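Local coordinates for protein aminotransferase class I and II (Anaerococcus prevotii, PDB 4EMY) that binds pyridoxal 5'-phosphate and, as an aminotransferase homodimer, probably catalyses the transfer of amino groups, at residues F339-L348 against V403-N411; M259-S270 against T302-L312. All coordinates share one frame; numbering follows the deposited sequence.

Overall arrangement
The two contacts come one after the other along the chain: interaction 2 (259-270 with 302-312) closes before interaction 1 (339-348 with 403-411) opens. Their centres are 37 Å apart and their nearest atoms about 18 Å, with no touch between them. Helix 303-311 of interaction 2 is followed by the long helix 315-345, whose last turns enter interaction 1. In interaction 2, the buried loop 259-270 joins strands 251-258 and 271-277 of the mixed sheet and holds the cofactor where the two subunits meet. Interaction 1 is partly buried and packs the chain's last helix, 399-411, onto the small antiparallel sheet 359-362, 386-389 and 381-382, away from the cofactor.

Interaction 1: F339-L348 against V403-N411; sequences FVTAAKENKL and VQRLAFYTN
V403 sits against F339, A342 and A343 where the C-terminal end of helix 315-345 packs on the final helix, 399-411; the axes of segments 339-345 and 403-411 approach to 9.4 Å, with 38° between their directions. The pair lies on the small antiparallel sheet, consistent with the small domain of fold-type I aminotransferases. A Schellman motif ends the first helix, with K347 at the positive-phi position, and L348, just beyond it, directs its side chain at the second helix.

The apolar contacts centre on V403. Its two methyls divide the work: CG2 makes a CH-pi contact over one face of the F339 ring, 4.0 Å from the centroid and offset toward the rim, while CG1, anti to the backbone N (chi1 173°), lies 3.7 Å from A342 CB. L348 reaches further along the helix, its CD2 touching L406 CB and its CD1 lying 3.8 Å from A407 CA. Side chains of F339, L348 and L406 also meet I361 of strand 359-362.

N346 lays its amide beside the Q404 side chain, ND2 being 3.5 Å from Q404 CG, with the two amide planes nearly perpendicular. With an alanine here the amide is gone, which is likely to leave a gap beside Q404 CG and V403 CG1.

One polar bond joins the segments: N411 ND2 donates to K347 O at 3.0 Å, bent to 141° at the hydrogen and approaching from above the carbonyl plane.

Interaction 2: M259-S270 against T302-L312; sequences MSKSHTAYGLRS and THAAQNILIEL. With PLP (pyridoxal-5'-phosphate), chain E.
L268 and T302 meet through both a polar and an apolar contact. T302 OG1 donates to L268 O at 2.7 Å, tilted from the carbonyl plane, while its CG2 lies across the L268 side chain near CD2.

The other contacts across the segments are largely apolar. S270 CB abuts A305 CB at 3.5 Å, and L268 CD1 meets I308 CD1. The selenomethionine M259, its chain bent at chi3 (87°), brings CE to 3.4 Å from A305 O and against L309 CB. L312 CD2 lies at the edge of the H263 ring, near its plane, 3.5 Å from H263 CD2, and L309 CD1 approaches H263 NE2.

The loop's polar side holds pyridoxal phosphate (PLP). S260 OG donates to PLP O2P. R269 NH2 donates to PLP O1P at 2.7 Å and to W298 O of the second subunit; R269 NH1 bonds PLP O3P and, in the guanidinium plane, Y266 O. K261 NZ donates to PLP O4A at 2.8 Å. With G110, T111, N190, Y227, S258 and Y75 of the second subunit completing the site, this lysine at the cofactor aldehyde and serine and arginine at its phosphate are characteristic of fold-type I aminotransferases.

Interaction 1: F339-L348 against V403-N411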
loop_
_atom_site.group_PDB
_atom_site.type_symbol
_atom_site.label_atom_id
_atom_site.label_comp_id
_atom_site.label_asym_id
_atom_site.label_seq_id
_atom_site.Cartn_x
_atom_site.Cartn_y
_atom_site.Cartn_z
ATOM N N PHE A 339 -12.158 21.014 -27.007
ATOM C CA PHE A 339 -11.138 20.226 -27.701
ATOM C C PHE A 339 -11.675 19.653 -29.006
ATOM O O PHE A 339 -11.112 19.913 -30.067
ATOM C CB PHE A 339 -10.596 19.098 -26.816
ATOM C CG PHE A 339 -9.300 18.510 -27.312
ATOM C CD1 PHE A 339 -9.295 17.508 -28.280
ATOM C CD2 PHE A 339 -8.082 18.965 -26.816
ATOM C CE1 PHE A 339 -8.103 16.973 -28.739
ATOM C CE2 PHE A 339 -6.888 18.435 -27.273
ATOM C CZ PHE A 339 -6.900 17.439 -28.237
ATOM N N VAL A 340 -12.769 18.895 -28.920
ATOM C CA VAL A 340 -13.355 18.220 -30.085
ATOM C C VAL A 340 -13.827 19.203 -31.176
ATOM O O VAL A 340 -13.652 18.939 -32.367
ATOM C CB VAL A 340 -14.471 17.235 -29.665
ATOM C CG1 VAL A 340 -15.175 16.643 -30.878
ATOM C CG2 VAL A 340 -13.877 16.122 -28.818
ATOM N N THR A 341 -14.401 20.329 -30.761
ATOM C CA THR A 341 -14.798 21.400 -31.682
ATOM C C THR A 341 -13.589 21.982 -32.429
ATOM O O THR A 341 -13.631 22.160 -33.649
ATOM C CB THR A 341 -15.582 22.506 -30.939
ATOM O OG1 THR A 341 -16.891 22.019 -30.617
ATOM C CG2 THR A 341 -15.715 23.768 -31.774
ATOM N N ALA A 342 -12.515 22.256 -31.692
ATOM C CA ALA A 342 -11.284 22.781 -32.275
ATOM C C ALA A 342 -10.595 21.752 -33.175
ATOM O O ALA A 342 -10.187 22.078 -34.290
ATOM C CB ALA A 342 -10.343 23.264 -31.183
ATOM N N ALA A 343 -10.485 20.514 -32.693
ATOM C CA ALA A 343 -9.865 19.428 -33.461
ATOM C C ALA A 343 -10.531 19.252 -34.831
ATOM O O ALA A 343 -9.853 19.048 -35.842
ATOM C CB ALA A 343 -9.890 18.124 -32.673
ATOM N N LYS A 344 -11.856 19.350 -34.851
ATOM C CA LYS A 344 -12.625 19.255 -36.079
ATOM C C LYS A 344 -12.225 20.381 -37.034
ATOM O O LYS A 344 -11.833 20.134 -38.179
ATOM C CB LYS A 344 -14.120 19.318 -35.756
ATOM C CG LYS A 344 -15.039 19.012 -36.925
ATOM C CD LYS A 344 -16.495 19.251 -36.557
ATOM C CE LYS A 344 -17.331 19.547 -37.794
ATOM N NZ LYS A 344 -17.320 18.424 -38.772
ATOM N N GLU A 345 -12.294 21.609 -36.530
ATOM C CA GLU A 345 -12.085 22.815 -37.319
ATOM C C GLU A 345 -10.625 23.015 -37.736
ATOM O O GLU A 345 -10.342 23.715 -38.705
ATOM C CB GLU A 345 -12.599 24.009 -36.522
ATOM C CG GLU A 345 -12.349 25.381 -37.122
ATOM C CD GLU A 345 -12.116 26.422 -36.044
ATOM O OE1 GLU A 345 -12.298 26.085 -34.847
ATOM O OE2 GLU A 345 -11.742 27.570 -36.386
ATOM N N ASN A 346 -9.702 22.402 -37.006
ATOM C CA ASN A 346 -8.289 22.439 -37.379
ATOM C C ASN A 346 -7.858 21.173 -38.133
ATOM O O ASN A 346 -6.673 20.981 -38.426
ATOM C CB ASN A 346 -7.417 22.690 -36.145
ATOM C CG ASN A 346 -7.570 24.101 -35.598
ATOM O OD1 ASN A 346 -7.317 25.076 -36.303
ATOM N ND2 ASN A 346 -7.976 24.217 -34.339
ATOM N N LYS A 347 -8.846 20.330 -38.448
ATOM C CA LYS A 347 -8.660 19.065 -39.180
ATOM C C LYS A 347 -7.654 18.125 -38.507
ATOM O O LYS A 347 -6.691 17.671 -39.132
ATOM C CB LYS A 347 -8.269 19.318 -40.645
ATOM C CG LYS A 347 -9.224 20.216 -41.415
ATOM C CD LYS A 347 -8.687 20.502 -42.809
ATOM C CE LYS A 347 -9.651 21.361 -43.604
ATOM N NZ LYS A 347 -11.015 20.767 -43.617
ATOM N N LEU A 348 -7.896 17.843 -37.228
ATOM C CA LEU A 348 -7.014 17.006 -36.418
ATOM C C LEU A 348 -7.706 15.705 -36.037
ATOM O O LEU A 348 -8.684 15.710 -35.289
ATOM C CB LEU A 348 -6.579 17.766 -35.160
ATOM C CG LEU A 348 -5.542 17.158 -34.210
ATOM C CD1 LEU A 348 -4.241 16.821 -34.931
ATOM C CD2 LEU A 348 -5.288 18.109 -33.048
ATOM N N VAL A 403 -4.837 23.176 -29.493
ATOM C CA VAL A 403 -5.277 22.329 -30.595
ATOM C C VAL A 403 -4.701 22.803 -31.930
ATOM O O VAL A 403 -4.186 21.997 -32.707
ATOM C CB VAL A 403 -6.813 22.216 -30.660
ATOM C CG1 VAL A 403 -7.239 21.462 -31.912
ATOM C CG2 VAL A 403 -7.348 21.516 -29.417
ATOM N N GLN A 404 -4.789 24.107 -32.187
ATOM C CA GLN A 404 -4.217 24.698 -33.397
ATOM C C GLN A 404 -2.750 24.280 -33.529
ATOM O O GLN A 404 -2.365 23.644 -34.509
ATOM C CB GLN A 404 -4.358 26.225 -33.385
ATOM C CG GLN A 404 -5.794 26.743 -33.452
ATOM C CD GLN A 404 -5.942 28.197 -32.991
ATOM O OE1 GLN A 404 -5.053 28.761 -32.337
ATOM N NE2 GLN A 404 -7.079 28.808 -33.327
ATOM N N ARG A 405 -1.954 24.598 -32.511
ATOM C CA ARG A 405 -0.524 24.276 -32.496
ATOM C C ARG A 405 -0.243 22.773 -32.519
ATOM O O ARG A 405 0.794 22.337 -33.022
ATOM C CB ARG A 405 0.161 24.923 -31.290
ATOM C CG ARG A 405 0.174 26.445 -31.302
ATOM C CD ARG A 405 1.349 26.990 -32.096
ATOM N NE ARG A 405 1.080 27.045 -33.527
ATOM C CZ ARG A 405 2.005 26.905 -34.473
ATOM N NH1 ARG A 405 1.657 26.973 -35.754
ATOM N NH2 ARG A 405 3.272 26.682 -34.144
ATOM N N LEU A 406 -1.171 21.993 -31.973
ATOM C CA LEU A 406 -1.092 20.536 -32.031
ATOM C C LEU A 406 -1.307 20.066 -33.460
ATOM O O LEU A 406 -0.574 19.209 -33.953
ATOM C CB LEU A 406 -2.142 19.908 -31.115
ATOM C CG LEU A 406 -1.802 18.654 -30.314
ATOM C CD1 LEU A 406 -0.528 18.826 -29.509
ATOM C CD2 LEU A 406 -2.953 18.343 -29.380
ATOM N N ALA A 407 -2.306 20.650 -34.122
ATOM C CA ALA A 407 -2.661 20.278 -35.492
ATOM C C ALA A 407 -1.532 20.588 -36.463
ATOM O O ALA A 407 -1.186 19.754 -37.305
ATOM C CB ALA A 407 -3.941 20.978 -35.925
ATOM N N PHE A 408 -0.955 21.781 -36.323
ATOM C CA PHE A 408 0.070 22.260 -37.243
ATOM C C PHE A 408 1.272 21.315 -37.371
ATOM O O PHE A 408 1.684 20.988 -38.485
ATOM C CB PHE A 408 0.533 23.675 -36.875
ATOM C CG PHE A 408 1.725 24.129 -37.660
ATOM C CD1 PHE A 408 1.574 24.602 -38.960
ATOM C CD2 PHE A 408 3.003 24.045 -37.118
ATOM C CE1 PHE A 408 2.677 24.999 -39.700
ATOM C CE2 PHE A 408 4.110 24.439 -37.855
ATOM C CZ PHE A 408 3.944 24.913 -39.148
ATOM N N TYR A 409 1.828 20.889 -36.237
ATOM C CA TYR A 409 2.969 19.967 -36.237
ATOM C C TYR A 409 2.589 18.518 -36.589
ATOM O O TYR A 409 3.424 17.754 -37.082
ATOM C CB TYR A 409 3.713 20.019 -34.899
ATOM C CG TYR A 409 4.437 21.322 -34.653
ATOM C CD1 TYR A 409 5.492 21.718 -35.470
ATOM C CD2 TYR A 409 4.074 22.155 -33.595
ATOM C CE1 TYR A 409 6.155 22.912 -35.251
ATOM C CE2 TYR A 409 4.735 23.347 -33.363
ATOM C CZ TYR A 409 5.773 23.718 -34.196
ATOM O OH TYR A 409 6.433 24.901 -33.977
ATOM N N THR A 410 1.335 18.148 -36.340
ATOM C CA THR A 410 0.859 16.810 -36.656
ATOM C C THR A 410 0.587 16.665 -38.158
ATOM O O THR A 410 0.726 15.577 -38.724
ATOM C CB THR A 410 -0.400 16.452 -35.830
ATOM O OG1 THR A 410 -0.148 16.708 -34.441
ATOM C CG2 THR A 410 -0.779 14.979 -36.000
ATOM N N ASN A 411 0.228 17.771 -38.803
ATOM C CA ASN A 411 -0.225 17.735 -40.192
ATOM C C ASN A 411 0.761 18.256 -41.253
ATOM O O ASN A 411 0.522 18.079 -42.450
ATOM C CB ASN A 411 -1.585 18.447 -40.321
ATOM C CG ASN A 411 -2.733 17.652 -39.711
ATOM O OD1 ASN A 411 -2.680 16.423 -39.622
ATOM N ND2 ASN A 411 -3.786 18.351 -39.301
#

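Interaction 2: M259-S270 against T302-L312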
loop_
_atom_site.group_PDB
_atom_site.type_symbol
_atom_site.label_atom_id
_atom_site.label_comp_id
_atom_site.label_asym_id
_atom_site.label_seq_id
_atom_site.Cartn_x
_atom_site.Cartn_y
_atom_site.Cartn_z
HETATM N N MSE A 259 -11.009 5.983 -5.349
HETATM C CA MSE A 259 -11.465 7.294 -4.897
HETATM C C MSE A 259 -10.591 8.408 -5.452
HETATM O O MSE A 259 -10.944 9.596 -5.337
HETATM C CB MSE A 259 -11.478 7.375 -3.375
HETATM C CG MSE A 259 -12.699 6.789 -2.744
HETATM SE SE MSE A 259 -12.452 6.669 -0.833
HETATM C CE MSE A 259 -13.063 8.473 -0.317
ATOM N N SER A 260 -9.462 8.019 -6.047
ATOM C CA SER A 260 -8.443 8.960 -6.488
ATOM C C SER A 260 -9.004 10.104 -7.331
ATOM O O SER A 260 -8.717 11.271 -7.057
ATOM C CB SER A 260 -7.324 8.235 -7.232
ATOM O OG SER A 260 -6.525 7.490 -6.338
ATOM N N LYS A 261 -9.817 9.772 -8.333
ATOM C CA LYS A 261 -10.354 10.769 -9.250
ATOM C C LYS A 261 -11.732 11.249 -8.837
ATOM O O LYS A 261 -11.972 12.454 -8.742
ATOM C CB LYS A 261 -10.408 10.211 -10.669
ATOM C CG LYS A 261 -9.068 10.212 -11.382
ATOM C CD LYS A 261 -8.279 8.951 -11.100
ATOM C CE LYS A 261 -6.829 9.125 -11.518
ATOM N NZ LYS A 261 -6.104 7.824 -11.510
ATOM N N SER A 262 -12.627 10.298 -8.588
ATOM C CA SER A 262 -14.003 10.586 -8.211
ATOM C C SER A 262 -14.128 11.481 -6.971
ATOM O O SER A 262 -15.085 12.249 -6.841
ATOM C CB SER A 262 -14.734 9.279 -7.958
ATOM O OG SER A 262 -14.193 8.628 -6.825
ATOM N N HIS A 263 -13.166 11.370 -6.060
ATOM C CA HIS A 263 -13.214 12.114 -4.801
ATOM C C HIS A 263 -12.052 13.052 -4.642
ATOM O O HIS A 263 -11.824 13.580 -3.551
ATOM C CB HIS A 263 -13.315 11.151 -3.618
ATOM C CG HIS A 263 -14.632 10.427 -3.545
ATOM N ND1 HIS A 263 -15.041 9.566 -4.500
ATOM C CD2 HIS A 263 -15.643 10.464 -2.592
ATOM C CE1 HIS A 263 -16.249 9.079 -4.175
ATOM N NE2 HIS A 263 -16.619 9.630 -3.005
ATOM N N THR A 264 -11.332 13.287 -5.742
ATOM C CA THR A 264 -10.139 14.133 -5.755
ATOM C C THR A 264 -9.258 13.786 -4.559
ATOM O O THR A 264 -8.878 14.662 -3.781
ATOM C CB THR A 264 -10.477 15.653 -5.796
ATOM O OG1 THR A 264 -11.293 16.024 -4.677
ATOM C CG2 THR A 264 -11.208 16.015 -7.074
ATOM N N ALA A 265 -8.949 12.499 -4.421
ATOM C CA ALA A 265 -8.311 11.962 -3.218
ATOM C C ALA A 265 -7.120 11.053 -3.541
ATOM O O ALA A 265 -6.938 9.999 -2.927
ATOM C CB ALA A 265 -9.341 11.221 -2.381
ATOM N N TYR A 266 -6.312 11.489 -4.503
ATOM C CA TYR A 266 -5.155 10.748 -5.006
ATOM C C TYR A 266 -4.145 10.419 -3.909
ATOM O O TYR A 266 -3.711 9.266 -3.783
ATOM C CB TYR A 266 -4.441 11.542 -6.113
ATOM C CG TYR A 266 -5.331 12.402 -6.994
ATOM C CD1 TYR A 266 -5.624 12.021 -8.305
ATOM C CD2 TYR A 266 -5.856 13.614 -6.524
ATOM C CE1 TYR A 266 -6.430 12.811 -9.112
ATOM C CE2 TYR A 266 -6.663 14.409 -7.325
ATOM C CZ TYR A 266 -6.948 14.009 -8.615
ATOM O OH TYR A 266 -7.747 14.804 -9.400
ATOM N N GLY A 267 -3.778 11.435 -3.129
ATOM C CA GLY A 267 -2.732 11.323 -2.108
ATOM C C GLY A 267 -3.192 10.652 -0.834
ATOM O O GLY A 267 -2.409 10.470 0.100
ATOM N N LEU A 268 -4.473 10.297 -0.802
ATOM C CA LEU A 268 -5.058 9.541 0.295
ATOM C C LEU A 268 -5.046 8.029 0.054
ATOM O O LEU A 268 -5.339 7.259 0.960
ATOM C CB LEU A 268 -6.477 10.020 0.567
ATOM C CG LEU A 268 -6.571 11.166 1.555
ATOM C CD1 LEU A 268 -7.997 11.683 1.616
ATOM C CD2 LEU A 268 -6.098 10.690 2.917
ATOM N N ARG A 269 -4.727 7.622 -1.172
ATOM C CA ARG A 269 -4.538 6.211 -1.529
ATOM C C ARG A 269 -5.633 5.259 -1.052
ATOM O O ARG A 269 -5.389 4.407 -0.191
ATOM C CB ARG A 269 -3.176 5.709 -1.033
ATOM C CG ARG A 269 -1.989 6.596 -1.381
ATOM C CD ARG A 269 -1.823 6.797 -2.883
ATOM N NE ARG A 269 -1.875 5.554 -3.656
ATOM C CZ ARG A 269 -2.665 5.360 -4.708
ATOM N NH1 ARG A 269 -3.474 6.313 -5.139
ATOM N NH2 ARG A 269 -2.636 4.205 -5.344
ATOM N N SER A 270 -6.829 5.394 -1.616
ATOM C CA SER A 270 -7.934 4.526 -1.229
ATOM C C SER A 270 -8.790 4.065 -2.391
ATOM O O SER A 270 -9.521 4.852 -2.995
ATOM C CB SER A 270 -8.817 5.199 -0.188
ATOM O OG SER A 270 -9.811 4.299 0.264
ATOM N N THR A 302 -5.808 3.429 4.175
ATOM C CA THR A 302 -5.793 4.742 4.809
ATOM C C THR A 302 -7.138 4.913 5.485
ATOM O O THR A 302 -8.151 5.119 4.816
ATOM C CB THR A 302 -5.589 5.871 3.779
ATOM O OG1 THR A 302 -4.561 5.497 2.850
ATOM C CG2 THR A 302 -5.206 7.176 4.463
ATOM N N HIS A 303 -7.149 4.808 6.807
ATOM C CA HIS A 303 -8.406 4.788 7.542
ATOM C C HIS A 303 -9.250 6.031 7.328
ATOM O O HIS A 303 -10.447 5.914 7.071
ATOM C CB HIS A 303 -8.184 4.457 9.016
ATOM C CG HIS A 303 -9.387 3.834 9.693
ATOM N ND1 HIS A 303 -9.504 3.756 11.029
ATOM C CD2 HIS A 303 -10.552 3.276 9.165
ATOM C CE1 HIS A 303 -10.674 3.171 11.343
ATOM N NE2 HIS A 303 -11.312 2.874 10.201
ATOM N N ALA A 304 -8.650 7.220 7.379
ATOM C CA ALA A 304 -9.426 8.453 7.178
ATOM C C ALA A 304 -10.254 8.441 5.890
ATOM O O ALA A 304 -11.425 8.841 5.899
ATOM C CB ALA A 304 -8.536 9.690 7.236
ATOM N N ALA A 305 -9.651 7.966 4.800
ATOM C CA ALA A 305 -10.304 7.938 3.491
ATOM C C ALA A 305 -11.539 7.027 3.463
ATOM O O ALA A 305 -12.545 7.337 2.811
ATOM C CB ALA A 305 -9.313 7.522 2.420
ATOM N N GLN A 306 -11.461 5.909 4.176
ATOM C CA GLN A 306 -12.576 4.979 4.256
ATOM C C GLN A 306 -13.734 5.611 4.999
ATOM O O GLN A 306 -14.881 5.507 4.581
ATOM C CB GLN A 306 -12.153 3.683 4.940
ATOM C CG GLN A 306 -11.106 2.900 4.174
ATOM C CD GLN A 306 -10.778 1.566 4.814
ATOM O OE1 GLN A 306 -11.411 1.144 5.787
ATOM N NE2 GLN A 306 -9.783 0.881 4.257
ATOM N N ASN A 307 -13.417 6.272 6.102
ATOM C CA ASN A 307 -14.412 6.978 6.899
ATOM C C ASN A 307 -15.032 8.155 6.151
ATOM O O ASN A 307 -16.209 8.464 6.350
ATOM C CB ASN A 307 -13.809 7.417 8.232
ATOM C CG ASN A 307 -13.561 6.246 9.164
ATOM O OD1 ASN A 307 -14.406 5.360 9.300
ATOM N ND2 ASN A 307 -12.398 6.233 9.811
ATOM N N ILE A 308 -14.243 8.784 5.280
ATOM C CA ILE A 308 -14.740 9.852 4.416
ATOM C C ILE A 308 -15.865 9.322 3.528
ATOM O O ILE A 308 -16.944 9.920 3.471
ATOM C CB ILE A 308 -13.614 10.526 3.589
ATOM C CG1 ILE A 308 -12.707 11.358 4.504
ATOM C CG2 ILE A 308 -14.197 11.426 2.500
ATOM C CD1 ILE A 308 -11.443 11.876 3.848
ATOM N N LEU A 309 -15.628 8.189 2.867
ATOM C CA LEU A 309 -16.649 7.573 2.017
ATOM C C LEU A 309 -17.920 7.215 2.795
ATOM O O LEU A 309 -19.035 7.395 2.290
ATOM C CB LEU A 309 -16.098 6.339 1.305
ATOM C CG LEU A 309 -16.921 5.816 0.125
ATOM C CD1 LEU A 309 -16.730 6.711 -1.087
ATOM C CD2 LEU A 309 -16.534 4.388 -0.220
ATOM N N ILE A 310 -17.742 6.721 4.022
ATOM C CA ILE A 310 -18.859 6.354 4.885
ATOM C C ILE A 310 -19.691 7.589 5.224
ATOM O O ILE A 310 -20.921 7.563 5.137
ATOM C CB ILE A 310 -18.376 5.667 6.184
ATOM C CG1 ILE A 310 -17.783 4.287 5.881
ATOM C CG2 ILE A 310 -19.509 5.549 7.200
ATOM C CD1 ILE A 310 -17.056 3.656 7.053
ATOM N N GLU A 311 -19.001 8.667 5.594
ATOM C CA GLU A 311 -19.645 9.909 5.996
ATOM C C GLU A 311 -20.284 10.626 4.817
ATOM O O GLU A 311 -21.248 11.386 4.989
ATOM C CB GLU A 311 -18.648 10.832 6.700
ATOM C CG GLU A 311 -18.398 10.473 8.154
ATOM C CD GLU A 311 -19.655 10.566 8.998
ATOM O OE1 GLU A 311 -20.095 11.698 9.294
ATOM O OE2 GLU A 311 -20.205 9.504 9.367
ATOM N N LEU A 312 -19.748 10.392 3.621
ATOM C CA LEU A 312 -20.311 10.989 2.407
ATOM C C LEU A 312 -21.648 10.352 2.016
ATOM O O LEU A 312 -22.339 10.841 1.116
ATOM C CB LEU A 312 -19.303 10.929 1.253
ATOM C CG LEU A 312 -18.706 12.261 0.786
ATOM C CD1 LEU A 312 -18.260 13.117 1.951
ATOM C CD2 LEU A 312 -17.543 12.027 -0.160
HETATM N N1 PLP E . -5.936 3.119 -13.442
HETATM C C2 PLP E . -5.755 3.987 -14.506
HETATM C C2A PLP E . -6.195 3.591 -15.883
HETATM C C3 PLP E . -5.180 5.239 -14.306
HETATM O O3 PLP E . -5.004 6.088 -15.357
HETATM C C4 PLP E . -4.761 5.635 -13.053
HETATM C C4A PLP E . -3.563 6.544 -13.011
HETATM O O4A PLP E . -3.696 7.764 -12.877
HETATM C C5 PLP E . -4.952 4.761 -11.983
HETATM C C6 PLP E . -5.532 3.502 -12.181
HETATM C C5A PLP E . -4.479 5.188 -10.602
HETATM O O4P PLP E . -5.318 4.735 -9.563
HETATM P P PLP E . -4.855 5.066 -8.069
HETATM O O1P PLP E . -3.898 3.973 -7.672
HETATM O O2P PLP E . -6.089 5.127 -7.197
HETATM O O3P PLP E . -4.128 6.387 -8.011
#